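Local coordinates for DUF357 domain-containing protein (Archaeoglobus fulgidus DSM 4304, PDB 2OO2) that is of unknown function but belongs to the DUF357 family and folds as a small three-helix bundle that pairs with a second copy of itself, at residues Arg21-Ile35 / Trp64-Thr77. Residues are numbered along the deposited sequence; the frame is centred on the assembly and turned at random.
Sequences RVKEIEGDEGFMRNI and WLEIGLEVGKLHET
Glu26 and His75 exchange a pair of backbone hydrogen bonds, Glu26 N to His75 O and His75 N to Glu26 O, each 2.8 Å. They are the hydrogen-bonded pair of a short antiparallel two-stranded sheet, which Asp28 N to Lys73 O and Thr77 N to Glu24 O extend at its two ends. Gly27 faces Leu74 where a side chain would run into Lys73 O.

The charged contact lies at the Glu76 end of the strand pair. Arg21 NH1 forms a salt bridge with Glu76 OE2 at 2.6 Å, meeting the oxygen from above the carboxylate plane, with the two flat groups turned 60° apart. NH2 turns back to Glu24 OE1, completing a three-residue network. With CG anti to the backbone N (chi1 -168°), the arginine chain passes Leu65 CD1 on its way. An alanine at Arg21 is likely to leave the carboxylates of Glu76 and Glu24 without their shared cation and to cost Leu65 CD1 its contact with the arginine CG.

The aromatic group centres on Phe31. The edge of Trp64 points at one face of its ring, an edge-to-face pair with centroids 5.1 Å apart and planes at 75°, while Lys73 CB makes a CH-pi contact over the opposite face. Asn34 lies across the Trp64 indole, CB above the five-membered ring and ND2 3.2 Å from CH2. Asp28 N-caps helix 29-47, its OD2 accepting from Phe31 N through the anti lone pair.

Inside, Leu74 CD1 touches both Ile35 CD1 (3.5 Å) and Ile25 CD1 (3.6 Å), and Leu65 joins both isoleucines.

The small sheet thus closes one end of the bundle, strand 25-27 linking helices 3-21 and 29-47, and strand 74-76 following helix 51-70 after the Schellman turn at Gly72. Beyond it, Tyr38 meets the Trp64 ring, and Phe31 packs on Val71 of the second subunit.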
loop_
_atom_site.group_PDB
_atom_site.type_symbol
_atom_site.label_atom_id
_atom_site.label_comp_id
_atom_site.label_asym_id
_atom_site.label_seq_id
_atom_site.Cartn_x
_atom_site.Cartn_y
_atom_site.Cartn_z
ATOM N N ARG A 21 -1.973 16.036 -3.924
ATOM C CA ARG A 21 -1.942 15.290 -5.163
ATOM C C ARG A 21 -3.362 14.961 -5.623
ATOM O O ARG A 21 -3.655 14.988 -6.847
ATOM C CB ARG A 21 -1.148 13.998 -4.970
ATOM C CG ARG A 21 -0.777 13.244 -6.247
ATOM C CD ARG A 21 0.261 14.015 -7.063
ATOM N NE ARG A 21 0.790 13.175 -8.096
ATOM C CZ ARG A 21 0.425 13.302 -9.376
ATOM N NH1 ARG A 21 0.951 12.487 -10.283
ATOM N NH2 ARG A 21 -0.393 14.278 -9.743
ATOM N N VAL A 22 -4.223 14.630 -4.652
ATOM C CA VAL A 22 -5.608 14.160 -4.963
ATOM C C VAL A 22 -6.371 15.250 -5.723
ATOM O O VAL A 22 -7.250 14.989 -6.582
ATOM C CB VAL A 22 -6.289 13.668 -3.646
ATOM C CG1 VAL A 22 -6.776 14.817 -2.789
ATOM C CG2 VAL A 22 -7.403 12.646 -3.946
ATOM N N LYS A 23 -5.960 16.488 -5.450
ATOM C CA LYS A 23 -6.551 17.681 -6.039
ATOM C C LYS A 23 -6.171 17.893 -7.502
ATOM O O LYS A 23 -6.823 18.644 -8.211
ATOM C CB LYS A 23 -6.250 18.929 -5.184
ATOM C CG LYS A 23 -7.188 19.029 -3.958
ATOM C CD LYS A 23 -7.545 20.495 -3.654
ATOM C CE LYS A 23 -8.423 20.693 -2.387
ATOM N NZ LYS A 23 -8.898 22.178 -2.246
ATOM N N GLU A 24 -5.126 17.212 -7.944
ATOM C CA GLU A 24 -4.585 17.362 -9.293
ATOM C C GLU A 24 -5.073 16.311 -10.274
ATOM O O GLU A 24 -4.747 16.373 -11.449
ATOM C CB GLU A 24 -3.039 17.331 -9.255
ATOM C CG GLU A 24 -2.446 18.442 -8.404
ATOM C CD GLU A 24 -1.016 18.191 -8.044
ATOM O OE1 GLU A 24 -0.407 17.248 -8.604
ATOM O OE2 GLU A 24 -0.499 18.951 -7.190
ATOM N N ILE A 25 -5.834 15.334 -9.795
ATOM C CA ILE A 25 -6.190 14.198 -10.637
ATOM C C ILE A 25 -7.720 14.018 -10.704
ATOM O O ILE A 25 -8.459 14.448 -9.815
ATOM C CB ILE A 25 -5.524 12.918 -10.118
ATOM C CG1 ILE A 25 -6.051 12.581 -8.738
ATOM C CG2 ILE A 25 -3.989 13.082 -10.052
ATOM C CD1 ILE A 25 -6.081 11.132 -8.501
ATOM N N GLU A 26 -8.204 13.408 -11.767
ATOM C CA GLU A 26 -9.631 13.147 -11.830
ATOM C C GLU A 26 -9.912 11.777 -12.450
ATOM O O GLU A 26 -9.027 11.182 -13.063
ATOM C CB GLU A 26 -10.311 14.267 -12.607
ATOM C CG GLU A 26 -9.627 14.541 -13.922
ATOM C CD GLU A 26 -10.379 15.538 -14.805
ATOM O OE1 GLU A 26 -11.121 16.388 -14.267
ATOM O OE2 GLU A 26 -10.210 15.462 -16.049
ATOM N N GLY A 27 -11.119 11.260 -12.259
ATOM C CA GLY A 27 -11.511 10.043 -12.962
ATOM C C GLY A 27 -12.586 9.205 -12.303
ATOM O O GLY A 27 -13.576 9.739 -11.766
ATOM N N ASP A 28 -12.385 7.886 -12.366
ATOM C CA ASP A 28 -13.305 6.895 -11.807
ATOM C C ASP A 28 -13.638 7.172 -10.343
ATOM O O ASP A 28 -12.733 7.231 -9.480
ATOM C CB ASP A 28 -12.709 5.496 -11.938
ATOM C CG ASP A 28 -13.664 4.411 -11.470
ATOM O OD1 ASP A 28 -14.464 3.927 -12.306
ATOM O OD2 ASP A 28 -13.645 4.055 -10.268
ATOM N N GLU A 29 -14.937 7.311 -10.076
ATOM C CA GLU A 29 -15.427 7.741 -8.761
ATOM C C GLU A 29 -15.179 6.754 -7.611
ATOM O O GLU A 29 -14.978 7.180 -6.473
ATOM C CB GLU A 29 -16.893 8.182 -8.831
ATOM C CG GLU A 29 -17.100 9.426 -9.764
ATOM C CD GLU A 29 -16.502 10.763 -9.197
ATOM O OE1 GLU A 29 -15.302 10.796 -8.811
ATOM O OE2 GLU A 29 -17.234 11.791 -9.150
ATOM N N GLY A 30 -15.146 5.460 -7.918
ATOM C CA GLY A 30 -14.797 4.433 -6.936
ATOM C C GLY A 30 -13.337 4.528 -6.490
ATOM O O GLY A 30 -13.044 4.476 -5.267
ATOM N N PHE A 31 -12.430 4.628 -7.472
ATOM C CA PHE A 31 -11.004 4.913 -7.245
ATOM C C PHE A 31 -10.850 6.155 -6.414
ATOM O O PHE A 31 -10.187 6.126 -5.370
ATOM C CB PHE A 31 -10.246 5.071 -8.550
ATOM C CG PHE A 31 -9.726 3.781 -9.093
ATOM C CD1 PHE A 31 -8.387 3.451 -8.949
ATOM C CD2 PHE A 31 -10.583 2.896 -9.773
ATOM C CE1 PHE A 31 -7.882 2.275 -9.430
ATOM C CE2 PHE A 31 -10.089 1.682 -10.276
ATOM C CZ PHE A 31 -8.709 1.379 -10.100
ATOM N N MET A 32 -11.517 7.229 -6.840
ATOM C CA MET A 32 -11.458 8.500 -6.092
ATOM C C MET A 32 -12.045 8.365 -4.688
ATOM O O MET A 32 -11.486 8.950 -3.739
ATOM C CB MET A 32 -12.108 9.670 -6.825
ATOM C CG MET A 32 -11.363 10.119 -8.100
ATOM S SD MET A 32 -9.696 10.805 -7.874
ATOM C CE MET A 32 -10.049 12.442 -7.358
ATOM N N ARG A 33 -13.114 7.583 -4.529
ATOM C CA ARG A 33 -13.704 7.432 -3.186
ATOM C C ARG A 33 -12.779 6.631 -2.253
ATOM O O ARG A 33 -12.618 7.019 -1.063
ATOM C CB ARG A 33 -15.125 6.821 -3.201
ATOM C CG ARG A 33 -16.211 7.626 -4.048
ATOM C CD ARG A 33 -16.676 8.988 -3.486
ATOM N NE ARG A 33 -17.401 9.786 -4.511
ATOM C CZ ARG A 33 -16.896 10.821 -5.196
ATOM N NH1 ARG A 33 -15.641 11.244 -5.005
ATOM N NH2 ARG A 33 -17.656 11.445 -6.089
ATOM N N ASN A 34 -12.157 5.560 -2.788
ATOM C CA ASN A 34 -11.139 4.780 -2.056
ATOM C C ASN A 34 -9.985 5.629 -1.560
ATOM O O ASN A 34 -9.548 5.553 -0.310
ATOM C CB ASN A 34 -10.651 3.606 -2.928
ATOM C CG ASN A 34 -11.728 2.523 -3.109
ATOM O OD1 ASN A 34 -12.788 2.601 -2.515
ATOM N ND2 ASN A 34 -11.467 1.551 -3.949
ATOM N N ILE A 35 -9.461 6.432 -2.470
ATOM C CA ILE A 35 -8.399 7.419 -2.151
ATOM C C ILE A 35 -8.718 8.317 -0.896
ATOM O O ILE A 35 -7.949 8.322 0.133
ATOM C CB ILE A 35 -7.851 8.232 -3.392
ATOM C CG1 ILE A 35 -7.317 7.264 -4.470
ATOM C CG2 ILE A 35 -6.688 9.176 -2.940
ATOM C CD1 ILE A 35 -7.094 7.922 -5.879
ATOM N N TRP A 64 -3.912 3.170 -4.706
ATOM C CA TRP A 64 -5.181 3.346 -5.508
ATOM C C TRP A 64 -4.949 4.475 -6.502
ATOM O O TRP A 64 -5.423 4.393 -7.688
ATOM C CB TRP A 64 -6.401 3.678 -4.640
ATOM C CG TRP A 64 -7.020 2.426 -4.036
ATOM C CD1 TRP A 64 -6.765 1.913 -2.790
ATOM C CD2 TRP A 64 -7.896 1.511 -4.687
ATOM N NE1 TRP A 64 -7.466 0.722 -2.619
ATOM C CE2 TRP A 64 -8.163 0.458 -3.778
ATOM C CE3 TRP A 64 -8.497 1.482 -5.966
ATOM C CZ2 TRP A 64 -9.004 -0.622 -4.107
ATOM C CZ3 TRP A 64 -9.360 0.415 -6.275
ATOM C CH2 TRP A 64 -9.590 -0.615 -5.369
ATOM N N LEU A 65 -4.285 5.534 -6.023
ATOM C CA LEU A 65 -3.906 6.688 -6.844
ATOM C C LEU A 65 -2.911 6.328 -7.953
ATOM O O LEU A 65 -3.254 6.504 -9.175
ATOM C CB LEU A 65 -3.416 7.872 -5.970
ATOM C CG LEU A 65 -3.308 9.221 -6.677
ATOM C CD1 LEU A 65 -3.181 10.308 -5.612
ATOM C CD2 LEU A 65 -2.150 9.283 -7.644
ATOM N N GLU A 66 -1.745 5.762 -7.615
ATOM C CA GLU A 66 -0.723 5.366 -8.608
ATOM C C GLU A 66 -1.203 4.309 -9.615
ATOM O O GLU A 66 -0.994 4.482 -10.781
ATOM C CB GLU A 66 0.577 4.900 -7.995
ATOM C CG GLU A 66 1.333 6.084 -7.389
ATOM C CD GLU A 66 1.707 7.185 -8.416
ATOM O OE1 GLU A 66 2.601 7.004 -9.257
ATOM O OE2 GLU A 66 1.147 8.261 -8.328
ATOM N N ILE A 67 -1.875 3.278 -9.134
ATOM C CA ILE A 67 -2.364 2.187 -9.979
ATOM C C ILE A 67 -3.553 2.652 -10.845
ATOM O O ILE A 67 -3.674 2.215 -12.006
ATOM C CB ILE A 67 -2.652 0.867 -9.187
ATOM C CG1 ILE A 67 -1.374 0.374 -8.477
ATOM C CG2 ILE A 67 -3.196 -0.206 -10.129
ATOM C CD1 ILE A 67 -1.604 -0.678 -7.331
ATOM N N GLY A 68 -4.401 3.512 -10.287
ATOM C CA GLY A 68 -5.453 4.201 -11.025
ATOM C C GLY A 68 -4.877 4.962 -12.218
ATOM O O GLY A 68 -5.414 4.858 -13.340
ATOM N N LEU A 69 -3.815 5.754 -11.970
ATOM C CA LEU A 69 -3.081 6.458 -13.052
ATOM C C LEU A 69 -2.492 5.481 -14.092
ATOM O O LEU A 69 -2.669 5.689 -15.322
ATOM C CB LEU A 69 -1.976 7.370 -12.497
ATOM C CG LEU A 69 -2.420 8.699 -11.880
ATOM C CD1 LEU A 69 -1.256 9.422 -11.255
ATOM C CD2 LEU A 69 -3.124 9.621 -12.916
ATOM N N GLU A 70 -1.836 4.410 -13.608
ATOM C CA GLU A 70 -1.220 3.419 -14.498
ATOM C C GLU A 70 -2.228 2.756 -15.447
ATOM O O GLU A 70 -1.944 2.583 -16.621
ATOM C CB GLU A 70 -0.448 2.350 -13.716
ATOM C CG GLU A 70 0.541 1.529 -14.585
ATOM C CD GLU A 70 1.633 2.400 -15.187
ATOM O OE1 GLU A 70 2.255 3.181 -14.437
ATOM O OE2 GLU A 70 1.864 2.320 -16.419
ATOM N N VAL A 71 -3.396 2.384 -14.943
ATOM C CA VAL A 71 -4.351 1.630 -15.758
ATOM C C VAL A 71 -5.319 2.556 -16.504
ATOM O O VAL A 71 -6.267 2.095 -17.190
ATOM C CB VAL A 71 -5.125 0.572 -14.923
ATOM C CG1 VAL A 71 -4.159 -0.455 -14.298
ATOM C CG2 VAL A 71 -6.042 1.225 -13.894
ATOM N N GLY A 72 -5.072 3.857 -16.361
ATOM C CA GLY A 72 -5.903 4.919 -16.904
ATOM C C GLY A 72 -7.334 4.963 -16.404
ATOM O O GLY A 72 -8.248 5.243 -17.177
ATOM N N LYS A 73 -7.548 4.648 -15.125
ATOM C CA LYS A 73 -8.816 4.938 -14.440
ATOM C C LYS A 73 -8.839 6.357 -13.857
ATOM O O LYS A 73 -9.919 6.886 -13.521
ATOM C CB LYS A 73 -9.076 3.915 -13.327
ATOM C CG LYS A 73 -9.371 2.500 -13.799
ATOM C CD LYS A 73 -10.823 2.359 -14.289
ATOM C CE LYS A 73 -11.234 0.891 -14.428
ATOM N NZ LYS A 73 -12.700 0.781 -14.178
ATOM N N LEU A 74 -7.638 6.950 -13.740
ATOM C CA LEU A 74 -7.418 8.294 -13.239
ATOM C C LEU A 74 -6.499 8.998 -14.201
ATOM O O LEU A 74 -5.672 8.359 -14.816
ATOM C CB LEU A 74 -6.715 8.272 -11.849
ATOM C CG LEU A 74 -7.464 7.608 -10.721
ATOM C CD1 LEU A 74 -6.670 7.686 -9.382
ATOM C CD2 LEU A 74 -8.819 8.278 -10.594
ATOM N N HIS A 75 -6.621 10.326 -14.251
ATOM C CA HIS A 75 -5.871 11.163 -15.181
ATOM C C HIS A 75 -5.475 12.435 -14.479
ATOM O O HIS A 75 -6.246 12.940 -13.668
ATOM C CB HIS A 75 -6.786 11.521 -16.375
ATOM C CG HIS A 75 -7.576 10.349 -16.870
ATOM N ND1 HIS A 75 -7.008 9.334 -17.620
ATOM C CD2 HIS A 75 -8.861 9.976 -16.644
ATOM C CE1 HIS A 75 -7.921 8.408 -17.869
ATOM N NE2 HIS A 75 -9.053 8.770 -17.286
ATOM N N GLU A 76 -4.319 12.988 -14.833
ATOM C CA GLU A 76 -3.914 14.296 -14.328
ATOM C C GLU A 76 -4.743 15.367 -15.020
ATOM O O GLU A 76 -4.966 15.252 -16.212
ATOM C CB GLU A 76 -2.398 14.498 -14.496
ATOM C CG GLU A 76 -1.631 14.392 -13.146
ATOM C CD GLU A 76 -0.376 13.520 -13.220
ATOM O OE1 GLU A 76 0.595 13.881 -13.916
ATOM O OE2 GLU A 76 -0.343 12.463 -12.552
ATOM N N THR A 77 -5.238 16.366 -14.272
ATOM C CA THR A 77 -6.186 17.376 -14.808
ATOM C C THR A 77 -5.670 18.273 -15.954
ATOM O O THR A 77 -4.471 18.552 -16.075
ATOM C CB THR A 77 -6.791 18.269 -13.704
ATOM O OG1 THR A 77 -7.504 17.454 -12.768
ATOM C CG2 THR A 77 -7.779 19.268 -14.320
#